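Long-range contacts in ORF10 (Moritella marina, PDB 6RIW), which probably catalyses the chain-elongating condensations of polyunsaturated fatty acid synthesis, this piece being the ketosynthase-chain length factor didomain of the larger synthase: residues A[290-295]-A[441-446]; A[574-579]-A[653-658]; A[193-198]-A[641-646]. All blocks are in the same frame, centred on the assembly; numbering follows the deposited sequence.

Contact 1. Residues A[290-295]-A[441-446]; sequences LSNDGK and GGSNAH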
ATOM      1  N   LEU A 290      11.874   6.065 -13.034  1.00 16.79           N
ATOM      2  CA  LEU A 290      10.449   5.852 -12.868  1.00 18.98           C
ATOM      3  C   LEU A 290       9.699   6.820 -13.774  1.00 21.68           C
ATOM      4  O   LEU A 290      10.221   7.863 -14.185  1.00 25.76           O
ATOM      5  CB  LEU A 290      10.039   6.067 -11.409  1.00 17.45           C
ATOM      6  CG  LEU A 290      11.039   5.509 -10.402  1.00 18.98           C
ATOM      7  CD1 LEU A 290      10.784   6.106  -9.004  1.00 22.46           C
ATOM      8  CD2 LEU A 290      10.994   3.969 -10.385  1.00 16.77           C
ATOM      9  N   SER A 291       8.470   6.460 -14.102  1.00 19.82           N
ATOM     10  CA  SER A 291       7.605   7.365 -14.844  1.00 17.97           C
ATOM     11  C   SER A 291       6.172   6.896 -14.688  1.00 16.79           C
ATOM     12  O   SER A 291       5.908   5.737 -14.356  1.00 18.91           O
ATOM     13  CB  SER A 291       7.995   7.428 -16.324  1.00 21.43           C
ATOM     14  OG  SER A 291       7.391   6.356 -17.049  1.00 23.59           O
ATOM     15  N   ASN A 292       5.250   7.815 -14.938  1.00 16.97           N
ATOM     16  CA  ASN A 292       3.847   7.473 -15.086  1.00 19.05           C
ATOM     17  C   ASN A 292       3.403   7.716 -16.519  1.00 20.26           C
ATOM     18  O   ASN A 292       3.897   8.631 -17.180  1.00 21.78           O
ATOM     19  CB  ASN A 292       2.975   8.276 -14.139  1.00 18.37           C
ATOM     20  CG  ASN A 292       1.642   7.663 -13.992  1.00 19.04           C
ATOM     21  OD1 ASN A 292       0.695   8.037 -14.685  1.00 20.42           O
ATOM     22  ND2 ASN A 292       1.552   6.659 -13.128  1.00 20.56           N
ATOM     23  N   ASP A 293       2.463   6.878 -16.987  1.00 20.70           N
ATOM     24  CA  ASP A 293       1.916   6.996 -18.336  1.00 22.82           C
ATOM     25  C   ASP A 293       1.153   8.293 -18.547  1.00 25.06           C
ATOM     26  O   ASP A 293       0.949   8.702 -19.696  1.00 23.30           O
ATOM     27  CB  ASP A 293       0.972   5.831 -18.637  1.00 22.17           C
ATOM     28  CG  ASP A 293       1.706   4.538 -18.990  1.00 27.20           C
ATOM     29  OD1 ASP A 293       2.953   4.548 -19.104  1.00 24.50           O
ATOM     30  OD2 ASP A 293       1.016   3.501 -19.160  1.00 28.56           O
ATOM     31  N   GLY A 294       0.703   8.942 -17.479  1.00 22.05           N
ATOM     32  CA  GLY A 294      -0.110  10.133 -17.678  1.00 19.89           C
ATOM     33  C   GLY A 294      -1.421   9.811 -18.371  1.00 24.93           C
ATOM     34  O   GLY A 294      -2.037   8.761 -18.148  1.00 20.75           O
ATOM     35  N   LYS A 295      -1.841  10.722 -19.252  1.00 24.70           N
ATOM     36  CA  LYS A 295      -3.160  10.683 -19.862  1.00 26.85           C
ATOM     37  C   LYS A 295      -3.177   9.782 -21.094  1.00 29.68           C
ATOM     38  O   LYS A 295      -2.204   9.710 -21.841  1.00 28.82           O
ATOM     39  CB  LYS A 295      -3.578  12.103 -20.259  1.00 25.96           C
ATOM     40  CG  LYS A 295      -5.019  12.260 -20.685  1.00 31.06           C
ATOM     41  CD  LYS A 295      -5.440  13.734 -20.578  1.00 34.22           C
ATOM     42  CE  LYS A 295      -6.798  13.865 -19.913  1.00 40.86           C
ATOM     43  NZ  LYS A 295      -6.973  12.863 -18.796  1.00 35.22           N
ATOM     44  N   GLY A 441      -2.333   1.297 -13.474  1.00 21.49           N
ATOM     45  CA  GLY A 441      -2.240   2.707 -13.159  1.00 21.39           C
ATOM     46  C   GLY A 441      -1.098   3.422 -13.846  1.00 21.84           C
ATOM     47  O   GLY A 441      -0.701   4.513 -13.410  1.00 21.18           O
ATOM     48  N   GLY A 442      -0.547   2.837 -14.901  1.00 22.82           N
ATOM     49  CA  GLY A 442       0.488   3.496 -15.675  1.00 22.02           C
ATOM     50  C   GLY A 442       1.830   3.664 -14.989  1.00 23.62           C
ATOM     51  O   GLY A 442       2.587   4.565 -15.357  1.00 19.13           O
ATOM     52  N   SER A 443       2.161   2.835 -13.997  1.00 20.56           N
ATOM     53  CA  SER A 443       3.370   3.053 -13.206  1.00 19.83           C
ATOM     54  C   SER A 443       4.508   2.205 -13.748  1.00 21.31           C
ATOM     55  O   SER A 443       4.458   0.973 -13.679  1.00 25.12           O
ATOM     56  CB  SER A 443       3.113   2.745 -11.732  1.00 22.71           C
ATOM     57  OG  SER A 443       2.134   3.650 -11.257  1.00 28.11           O
ATOM     58  N   ASN A 444       5.540   2.871 -14.260  1.00 19.91           N
ATOM     59  CA  ASN A 444       6.625   2.236 -14.986  1.00 18.47           C
ATOM     60  C   ASN A 444       7.941   2.385 -14.245  1.00 18.11           C
ATOM     61  O   ASN A 444       8.194   3.406 -13.592  1.00 18.68           O
ATOM     62  CB  ASN A 444       6.752   2.852 -16.373  1.00 21.37           C
ATOM     63  CG  ASN A 444       5.443   2.827 -17.117  1.00 23.11           C
ATOM     64  OD1 ASN A 444       4.811   1.776 -17.229  1.00 24.96           O
ATOM     65  ND2 ASN A 444       5.010   3.983 -17.618  1.00 23.14           N
ATOM     66  N   ALA A 445       8.784   1.354 -14.360  1.00 17.15           N
ATOM     67  CA  ALA A 445      10.167   1.441 -13.912  1.00 18.01           C
ATOM     68  C   ALA A 445      11.045   0.619 -14.845  1.00 18.05           C
ATOM     69  O   ALA A 445      10.628  -0.415 -15.365  1.00 16.71           O
ATOM     70  CB  ALA A 445      10.359   0.948 -12.466  1.00 18.09           C
ATOM     71  N   HIS A 446      12.275   1.085 -15.035  1.00 19.49           N
ATOM     72  CA  HIS A 446      13.288   0.339 -15.771  1.00 17.45           C
ATOM     73  C   HIS A 446      14.611   0.510 -15.042  1.00 19.20           C
ATOM     74  O   HIS A 446      14.976   1.631 -14.672  1.00 20.42           O
ATOM     75  CB  HIS A 446      13.385   0.850 -17.213  1.00 19.12           C
ATOM     76  CG  HIS A 446      14.291   0.031 -18.086  1.00 21.65           C
ATOM     77  ND1 HIS A 446      13.904  -1.176 -18.640  1.00 21.77           N
ATOM     78  CD2 HIS A 446      15.558   0.259 -18.520  1.00 19.08           C
ATOM     79  CE1 HIS A 446      14.897  -1.656 -19.374  1.00 21.73           C
ATOM     80  NE2 HIS A 446      15.909  -0.801 -19.323  1.00 20.68           N
TER
HETATM   81  O   HOH W   1       3.993   5.904 -11.290  1.00 19.31           O
HETATM   82  O   HOH W   2       2.800   1.162 -18.807  1.00 29.09           O

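Contact 2. Residues A[574-579]-A[653-658]; sequences RNVAVL and WDFSGP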
ATOM      1  N   ARG A 574       3.363  17.887 -17.050  1.00 21.10           N
ATOM      2  CA  ARG A 574       4.683  18.122 -16.494  1.00 20.20           C
ATOM      3  C   ARG A 574       5.149  16.925 -15.674  1.00 19.92           C
ATOM      4  O   ARG A 574       4.369  16.035 -15.328  1.00 16.53           O
ATOM      5  CB  ARG A 574       4.675  19.383 -15.626  1.00 23.71           C
ATOM      6  CG  ARG A 574       4.303  20.644 -16.395  1.00 28.68           C
ATOM      7  CD  ARG A 574       5.439  21.071 -17.338  1.00 31.88           C
ATOM      8  NE  ARG A 574       5.176  22.386 -17.929  1.00 37.83           N
ATOM      9  CZ  ARG A 574       5.330  23.542 -17.288  1.00 38.92           C
ATOM     10  NH1 ARG A 574       5.747  23.558 -16.030  1.00 37.96           N
ATOM     11  NH2 ARG A 574       5.071  24.689 -17.906  1.00 40.97           N
ATOM     12  N   ASN A 575       6.447  16.918 -15.383  1.00 18.66           N
ATOM     13  CA  ASN A 575       7.115  15.886 -14.594  1.00 20.05           C
ATOM     14  C   ASN A 575       6.813  16.208 -13.135  1.00 16.99           C
ATOM     15  O   ASN A 575       7.563  16.917 -12.474  1.00 18.77           O
ATOM     16  CB  ASN A 575       8.614  15.889 -14.885  1.00 21.83           C
ATOM     17  CG  ASN A 575       9.375  14.770 -14.161  1.00 20.60           C
ATOM     18  OD1 ASN A 575       8.788  13.947 -13.457  1.00 20.90           O
ATOM     19  ND2 ASN A 575      10.693  14.746 -14.337  1.00 21.80           N
ATOM     20  N   VAL A 576       5.662  15.742 -12.659  1.00 15.94           N
ATOM     21  CA  VAL A 576       5.203  15.971 -11.290  1.00 16.57           C
ATOM     22  C   VAL A 576       4.909  14.617 -10.674  1.00 16.09           C
ATOM     23  O   VAL A 576       4.300  13.755 -11.326  1.00 15.53           O
ATOM     24  CB  VAL A 576       3.949  16.869 -11.250  1.00 14.62           C
ATOM     25  CG1 VAL A 576       3.253  16.866  -9.853  1.00 12.67           C
ATOM     26  CG2 VAL A 576       4.320  18.289 -11.629  1.00 15.83           C
ATOM     27  N   ALA A 577       5.334  14.431  -9.422  1.00 13.79           N
ATOM     28  CA  ALA A 577       5.079  13.197  -8.682  1.00 14.65           C
ATOM     29  C   ALA A 577       3.846  13.324  -7.783  1.00 15.18           C
ATOM     30  O   ALA A 577       3.503  14.407  -7.303  1.00 11.51           O
ATOM     31  CB  ALA A 577       6.295  12.814  -7.837  1.00 12.03           C
ATOM     32  N   VAL A 578       3.171  12.196  -7.564  1.00 13.52           N
ATOM     33  CA  VAL A 578       1.993  12.140  -6.699  1.00 12.49           C
ATOM     34  C   VAL A 578       2.245  11.053  -5.659  1.00 15.05           C
ATOM     35  O   VAL A 578       2.420   9.881  -6.020  1.00 15.77           O
ATOM     36  CB  VAL A 578       0.707  11.849  -7.490  1.00 14.58           C
ATOM     37  CG1 VAL A 578      -0.512  11.846  -6.568  1.00 13.51           C
ATOM     38  CG2 VAL A 578       0.479  12.899  -8.612  1.00 14.52           C
ATOM     39  N   LEU A 579       2.315  11.437  -4.384  1.00 11.90           N
ATOM     40  CA  LEU A 579       2.512  10.490  -3.298  1.00 11.11           C
ATOM     41  C   LEU A 579       1.249  10.484  -2.457  1.00 12.96           C
ATOM     42  O   LEU A 579       0.783  11.549  -2.041  1.00 15.45           O
ATOM     43  CB  LEU A 579       3.717  10.880  -2.428  1.00 11.66           C
ATOM     44  CG  LEU A 579       5.032  11.175  -3.159  1.00 14.83           C
ATOM     45  CD1 LEU A 579       6.069  11.566  -2.140  1.00 11.47           C
ATOM     46  CD2 LEU A 579       5.510   9.946  -3.947  1.00 14.78           C
ATOM     47  N   TRP A 653      -4.131  14.999 -15.007  1.00 19.10           N
ATOM     48  CA  TRP A 653      -3.242  16.131 -15.239  1.00 20.88           C
ATOM     49  C   TRP A 653      -2.149  15.825 -16.253  1.00 18.08           C
ATOM     50  O   TRP A 653      -1.318  16.699 -16.530  1.00 20.18           O
ATOM     51  CB  TRP A 653      -2.612  16.584 -13.913  1.00 17.67           C
ATOM     52  CG  TRP A 653      -3.564  17.331 -13.016  1.00 19.46           C
ATOM     53  CD1 TRP A 653      -4.565  16.799 -12.240  1.00 18.20           C
ATOM     54  CD2 TRP A 653      -3.616  18.744 -12.814  1.00 21.91           C
ATOM     55  NE1 TRP A 653      -5.227  17.798 -11.567  1.00 19.27           N
ATOM     56  CE2 TRP A 653      -4.663  19.002 -11.901  1.00 21.37           C
ATOM     57  CE3 TRP A 653      -2.864  19.823 -13.305  1.00 21.87           C
ATOM     58  CZ2 TRP A 653      -4.979  20.292 -11.471  1.00 19.35           C
ATOM     59  CZ3 TRP A 653      -3.185  21.100 -12.886  1.00 20.28           C
ATOM     60  CH2 TRP A 653      -4.224  21.325 -11.970  1.00 21.92           C
ATOM     61  N   ASP A 654      -2.123  14.605 -16.799  1.00 17.59           N
ATOM     62  CA  ASP A 654      -1.049  14.143 -17.681  1.00 19.57           C
ATOM     63  C   ASP A 654       0.330  14.335 -17.042  1.00 22.23           C
ATOM     64  O   ASP A 654       1.269  14.817 -17.678  1.00 20.26           O
ATOM     65  CB  ASP A 654      -1.140  14.844 -19.049  1.00 23.53           C
ATOM     66  CG  ASP A 654      -0.355  14.128 -20.142  1.00 28.79           C
ATOM     67  OD1 ASP A 654      -0.142  12.881 -20.057  1.00 26.61           O
ATOM     68  OD2 ASP A 654       0.059  14.837 -21.099  1.00 25.79           O
ATOM     69  N   PHE A 655       0.469  13.947 -15.771  1.00 17.65           N
ATOM     70  CA  PHE A 655       1.765  14.034 -15.106  1.00 16.71           C
ATOM     71  C   PHE A 655       2.604  12.814 -15.445  1.00 20.03           C
ATOM     72  O   PHE A 655       2.073  11.718 -15.637  1.00 22.50           O
ATOM     73  CB  PHE A 655       1.594  14.111 -13.579  1.00 16.46           C
ATOM     74  CG  PHE A 655       1.065  15.433 -13.075  1.00 18.82           C
ATOM     75  CD1 PHE A 655       1.335  16.615 -13.751  1.00 16.63           C
ATOM     76  CD2 PHE A 655       0.320  15.486 -11.900  1.00 17.55           C
ATOM     77  CE1 PHE A 655       0.852  17.851 -13.254  1.00 16.42           C
ATOM     78  CE2 PHE A 655      -0.162  16.696 -11.399  1.00 18.57           C
ATOM     79  CZ  PHE A 655       0.109  17.885 -12.081  1.00 17.07           C
ATOM     80  N   SER A 656       3.929  12.995 -15.462  1.00 18.67           N
ATOM     81  CA  SER A 656       4.846  11.915 -15.800  1.00 20.12           C
ATOM     82  C   SER A 656       5.773  11.489 -14.660  1.00 18.83           C
ATOM     83  O   SER A 656       6.596  10.584 -14.862  1.00 18.43           O
ATOM     84  CB  SER A 656       5.712  12.305 -17.016  1.00 19.62           C
ATOM     85  OG  SER A 656       6.526  13.443 -16.734  1.00 19.93           O
ATOM     86  N   GLY A 657       5.690  12.108 -13.482  1.00 18.35           N
ATOM     87  CA  GLY A 657       6.496  11.659 -12.356  1.00 17.48           C
ATOM     88  C   GLY A 657       5.937  10.395 -11.734  1.00 17.26           C
ATOM     89  O   GLY A 657       4.874   9.887 -12.109  1.00 17.53           O
ATOM     90  N   PRO A 658       6.672   9.836 -10.770  1.00 17.34           N
ATOM     91  CA  PRO A 658       6.164   8.642 -10.074  1.00 18.10           C
ATOM     92  C   PRO A 658       4.867   8.946  -9.329  1.00 16.52           C
ATOM     93  O   PRO A 658       4.704  10.025  -8.764  1.00 15.62           O
ATOM     94  CB  PRO A 658       7.304   8.277  -9.114  1.00 17.02           C
ATOM     95  CG  PRO A 658       8.062   9.558  -8.905  1.00 17.42           C
ATOM     96  CD  PRO A 658       7.968  10.284 -10.237  1.00 17.48           C
TER
HETATM   97  O   HOH W   3       2.717  11.492 -11.669  1.00 18.18           O

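Contact 3. Residues A[193-198]-A[641-646]; sequences DAACAS and IGNIMA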
ATOM      1  N   ASP A 193       3.243   1.198  -2.784  1.00 12.13           N
ATOM      2  CA  ASP A 193       2.457   0.431  -3.748  1.00 16.45           C
ATOM      3  C   ASP A 193       2.548   1.156  -5.082  1.00 14.59           C
ATOM      4  O   ASP A 193       2.139   2.314  -5.191  1.00 13.59           O
ATOM      5  CB  ASP A 193       0.998   0.293  -3.279  1.00 18.18           C
ATOM      6  CG  ASP A 193       0.094  -0.541  -4.217  1.00 26.76           C
ATOM      7  OD1 ASP A 193       0.582  -1.246  -5.143  1.00 27.12           O
ATOM      8  OD2 ASP A 193      -1.158  -0.513  -3.983  1.00 29.36           O
ATOM      9  N   ALA A 194       3.120   0.487  -6.070  1.00 14.85           N
ATOM     10  CA  ALA A 194       3.086   0.890  -7.473  1.00 15.23           C
ATOM     11  C   ALA A 194       2.579  -0.274  -8.325  1.00 18.37           C
ATOM     12  O   ALA A 194       3.030  -0.466  -9.452  1.00 16.28           O
ATOM     13  CB  ALA A 194       4.468   1.343  -7.951  1.00 16.51           C
ATOM     14  N   ALA A 195       1.662  -1.072  -7.771  1.00 16.47           N
ATOM     15  CA  ALA A 195       1.090  -2.280  -8.399  1.00 16.85           C
ATOM     16  C   ALA A 195       2.244  -3.158  -8.879  1.00 16.49           C
ATOM     17  O   ALA A 195       3.199  -3.367  -8.111  1.00 15.75           O
ATOM     18  CB  ALA A 195       0.074  -1.883  -9.474  1.00 17.34           C
ATOM     19  N   CYS A 196       2.214  -3.656 -10.127  1.00 17.27           N
ATOM     20  CA  CYS A 196       3.185  -4.620 -10.637  1.00 19.12           C
ATOM     21  C   CYS A 196       4.613  -4.082 -10.651  1.00 19.73           C
ATOM     22  O   CYS A 196       5.566  -4.863 -10.807  1.00 19.41           O
ATOM     23  CB  CYS A 196       2.764  -5.062 -12.061  1.00 21.27           C
ATOM     24  SG  CYS A 196       0.941  -4.992 -12.389  1.00 25.56           S
ATOM     25  N   ALA A 197       4.799  -2.776 -10.506  1.00 16.14           N
ATOM     26  CA  ALA A 197       6.131  -2.196 -10.560  1.00 17.52           C
ATOM     27  C   ALA A 197       6.731  -1.945  -9.179  1.00 18.74           C
ATOM     28  O   ALA A 197       7.840  -1.400  -9.094  1.00 17.15           O
ATOM     29  CB  ALA A 197       6.095  -0.875 -11.348  1.00 16.32           C
ATOM     30  N   SER A 198       6.031  -2.325  -8.099  1.00 17.71           N
ATOM     31  CA  SER A 198       6.457  -1.936  -6.757  1.00 14.26           C
ATOM     32  C   SER A 198       7.857  -2.430  -6.407  1.00 15.59           C
ATOM     33  O   SER A 198       8.573  -1.744  -5.671  1.00 14.40           O
ATOM     34  CB  SER A 198       5.473  -2.443  -5.699  1.00 12.75           C
ATOM     35  OG  SER A 198       4.154  -2.039  -5.991  1.00 13.88           O
ATOM     36  N   ILE A 641      -7.770  -0.851  -5.507  1.00 17.60           N
ATOM     37  CA  ILE A 641      -6.319  -0.952  -5.681  1.00 17.60           C
ATOM     38  C   ILE A 641      -5.700   0.398  -5.323  1.00 19.38           C
ATOM     39  O   ILE A 641      -5.897   1.386  -6.034  1.00 17.60           O
ATOM     40  CB  ILE A 641      -5.972  -1.356  -7.126  1.00 17.34           C
ATOM     41  CG1 ILE A 641      -6.713  -2.646  -7.511  1.00 18.79           C
ATOM     42  CG2 ILE A 641      -4.472  -1.480  -7.308  1.00 19.12           C
ATOM     43  CD1 ILE A 641      -6.713  -2.945  -8.985  1.00 22.14           C
ATOM     44  N   GLY A 642      -4.919   0.445  -4.238  1.00 20.51           N
ATOM     45  CA  GLY A 642      -4.569   1.727  -3.643  1.00 18.58           C
ATOM     46  C   GLY A 642      -3.779   2.644  -4.557  1.00 16.74           C
ATOM     47  O   GLY A 642      -4.029   3.855  -4.602  1.00 20.42           O
ATOM     48  N   ASN A 643      -2.800   2.098  -5.297  1.00 16.75           N
ATOM     49  CA  ASN A 643      -1.961   2.989  -6.091  1.00 16.75           C
ATOM     50  C   ASN A 643      -2.737   3.643  -7.225  1.00 16.89           C
ATOM     51  O   ASN A 643      -2.287   4.658  -7.771  1.00 18.86           O
ATOM     52  CB  ASN A 643      -0.744   2.252  -6.660  1.00 19.20           C
ATOM     53  CG  ASN A 643      -1.117   1.282  -7.769  1.00 21.24           C
ATOM     54  OD1 ASN A 643      -1.735   0.253  -7.510  1.00 22.71           O
ATOM     55  ND2 ASN A 643      -0.741   1.606  -9.015  1.00 18.28           N
ATOM     56  N   ILE A 644      -3.901   3.108  -7.574  1.00 16.36           N
ATOM     57  CA  ILE A 644      -4.596   3.653  -8.733  1.00 16.40           C
ATOM     58  C   ILE A 644      -5.149   5.030  -8.412  1.00 16.73           C
ATOM     59  O   ILE A 644      -5.294   5.864  -9.309  1.00 16.34           O
ATOM     60  CB  ILE A 644      -5.678   2.671  -9.224  1.00 18.67           C
ATOM     61  CG1 ILE A 644      -4.995   1.383  -9.709  1.00 19.45           C
ATOM     62  CG2 ILE A 644      -6.506   3.299 -10.360  1.00 19.36           C
ATOM     63  CD1 ILE A 644      -5.920   0.371 -10.433  1.00 23.52           C
ATOM     64  N   MET A 645      -5.426   5.325  -7.138  1.00 15.73           N
ATOM     65  CA  MET A 645      -5.925   6.669  -6.856  1.00 18.61           C
ATOM     66  C   MET A 645      -4.865   7.733  -7.152  1.00 16.11           C
ATOM     67  O   MET A 645      -5.210   8.822  -7.638  1.00 18.16           O
ATOM     68  CB  MET A 645      -6.466   6.754  -5.422  1.00 21.02           C
ATOM     69  CG  MET A 645      -5.463   6.808  -4.299  1.00 18.10           C
ATOM     70  SD  MET A 645      -6.392   6.894  -2.726  1.00 20.40           S
ATOM     71  CE  MET A 645      -5.746   5.434  -1.933  1.00 20.48           C
ATOM     72  N   ALA A 646      -3.577   7.426  -6.939  1.00 14.34           N
ATOM     73  CA  ALA A 646      -2.528   8.360  -7.356  1.00 17.49           C
ATOM     74  C   ALA A 646      -2.473   8.468  -8.878  1.00 18.22           C
ATOM     75  O   ALA A 646      -2.363   9.573  -9.429  1.00 17.50           O
ATOM     76  CB  ALA A 646      -1.163   7.919  -6.806  1.00 15.53           C
TER
HETATM   77  O   HOH W   4      -1.436  -2.253  -6.192  1.00 26.83           O

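Contact 1. Residues A[290-295]-A[441-446]
Ser291 and Asn444 form the hydrogen-bonded pair of an antiparallel strand pairing in the ketosynthase half of the didomain. Strands 283-292 and 443-450 meet here, their local axes 156° apart. Asn444 N gives a bond of 2.9 Å to Ser291 O. The return bond, Ser291 N to Asn444 O, is 3.1 Å. Leu290 with Ala445 and Asn292 with Ser443 are the non-hydrogen-bonded pairs. Past the strand end, Asp293 N bonds to Gly442 O at 2.8 Å. Gly442 and Ser443 form a G1 beta bulge where the chain turns in from strand 432-439.

Amide side chains add further bonds. Asn292 CG is anti to the backbone N (chi1 -163°), which sets it beside the carbonyl carbon. The amide end comes nearer the other segment, where ND2 of Asn292 bonds to Gly441 O at 3.1 Å. Its OD1 accepts from Gly294 N, closing an Asx turn. Asn444 ND2 donates a short bond of 2.6 Å to Asp293 OD1, from above the carboxylate plane, and the two side chains cross at about a right angle. Ser291 is on the same face of the sheet as Asn444, and its OG bonds to Gly306 O in helix 304-318.

Two waters bridge the segments. One accepts from Asn292 ND2 and bonds to Ser443 OG. The other donates to Asp293 OD2 and Asn444 OD1, and OD2 also takes Asn303 N.

The apolar share is small. Leu290 CD2 touches Ala445 CB at 3.7 Å, and both side chains also touch helix 198-211.

The strand ends are thus fixed mostly by polar groups. The carboxylate of Asp293 is buried, and two of its partners are neutral N-H donors, which probably helps it to stay charged.

Contact 2. Residues A[574-579]-A[653-658]
Arg574 O, Val576 O and Val578 N bond in turn to Ser656 N, Gly657 N and Pro658 O, and the backbones meet with end-to-end directions 51° apart. This is the approach to a parallel strand pair, 576-581 with 659-663, in the thiolase-type fold of the second, chain length factor half. The loop comes off helix 642-653. The bond from Ser656 N to Arg574 O measures 3.1 Å. The bond from Val578 N to Pro658 O measures 2.9 Å. The Gly657 N bond between them is weak. Asn575 is the centre of an inverse gamma turn. Water 3 donates to both Val576 O and Gly657 O.

Ala577 CB packs on Pro658 CG at 3.9 Å. Ser656 OG lies 3.3 Å from Asn575 CA, and bonds outward to Arg313 of the ketosynthase half. Phe655 carries most of the apolar contact. Val578 CG2 lies 4.2 Å from Phe655 CD2. Trp653 CB covers the centre of one face of the Phe655 ring. On the opposite face Val576 CB makes a CH-pi contact, 3.6 Å from the ring centroid and 11° off its normal.

Contact 3. Residues A[193-198]-A[641-646]
Asp193 ends strand 189-193 and turns its side chain toward Asn643 of helix 642-653. Its CG is anti to the backbone N (chi1 -178°), and the Asp193 and Asn643 side chains cross at about a right angle, with carboxylate and amide planes 58° apart. Asp193 OD2 accepts a weak bond from Asn643 N at 3.4 Å. Water 4 donates to Asp193 OD1 and, at 2.8 Å, to Asn643 OD1. Asn643 CB sits 3.2 Å from Asp193 O.

Ala194 points its CB away from the helix. Its N bonds to Ser198 OG at 2.7 Å.

Ala195 N bonds to Asp193 OD1 at 2.8 Å and closes an Asx turn. OD1 is met from above the carboxylate plane. Ala195 CB touches Asn643 OD1 at 3.4 Å. The Asn643 ND2 group bonds to Phe440 O, which helps fix the amide.

Ala195 has positive phi (51°) just before Cys196. With the DAACAS sequence, this fits the nucleophilic elbow of ketosynthases in the thiolase-like fold. Cys196 touches His331 and His368, consistent with the Cys-His-His set of that family.

Ala197 N bonds to Ala194 O in the short 3-10 turn. Ser198 opens helix 198-211. Its OG donates to Ala195 O, which also accepts from Ser198 N.

Helix 642-653 ties the three contacts together. It begins in contact 3, touches Asn292 and Ser443 of contact 1 along its length, and runs out into the loop of contact 2. Contact centres lie about 9 Å (1 and 2), 10 Å (1 and 3) and 14 Å (2 and 3) apart. Along the chain, contact 1 falls between the two segments of contact 3, and contact 2 follows contact 1. Contacts 2 and 3 alternate. Contact 1 is within the ketosynthase half, contact 2 within the second half, and contact 3 joins both. Probable hydrogen bonds from Asn292 N to Ser656 O and Lys295 N to Asp654 OD1 add to contact 3 in joining the halves.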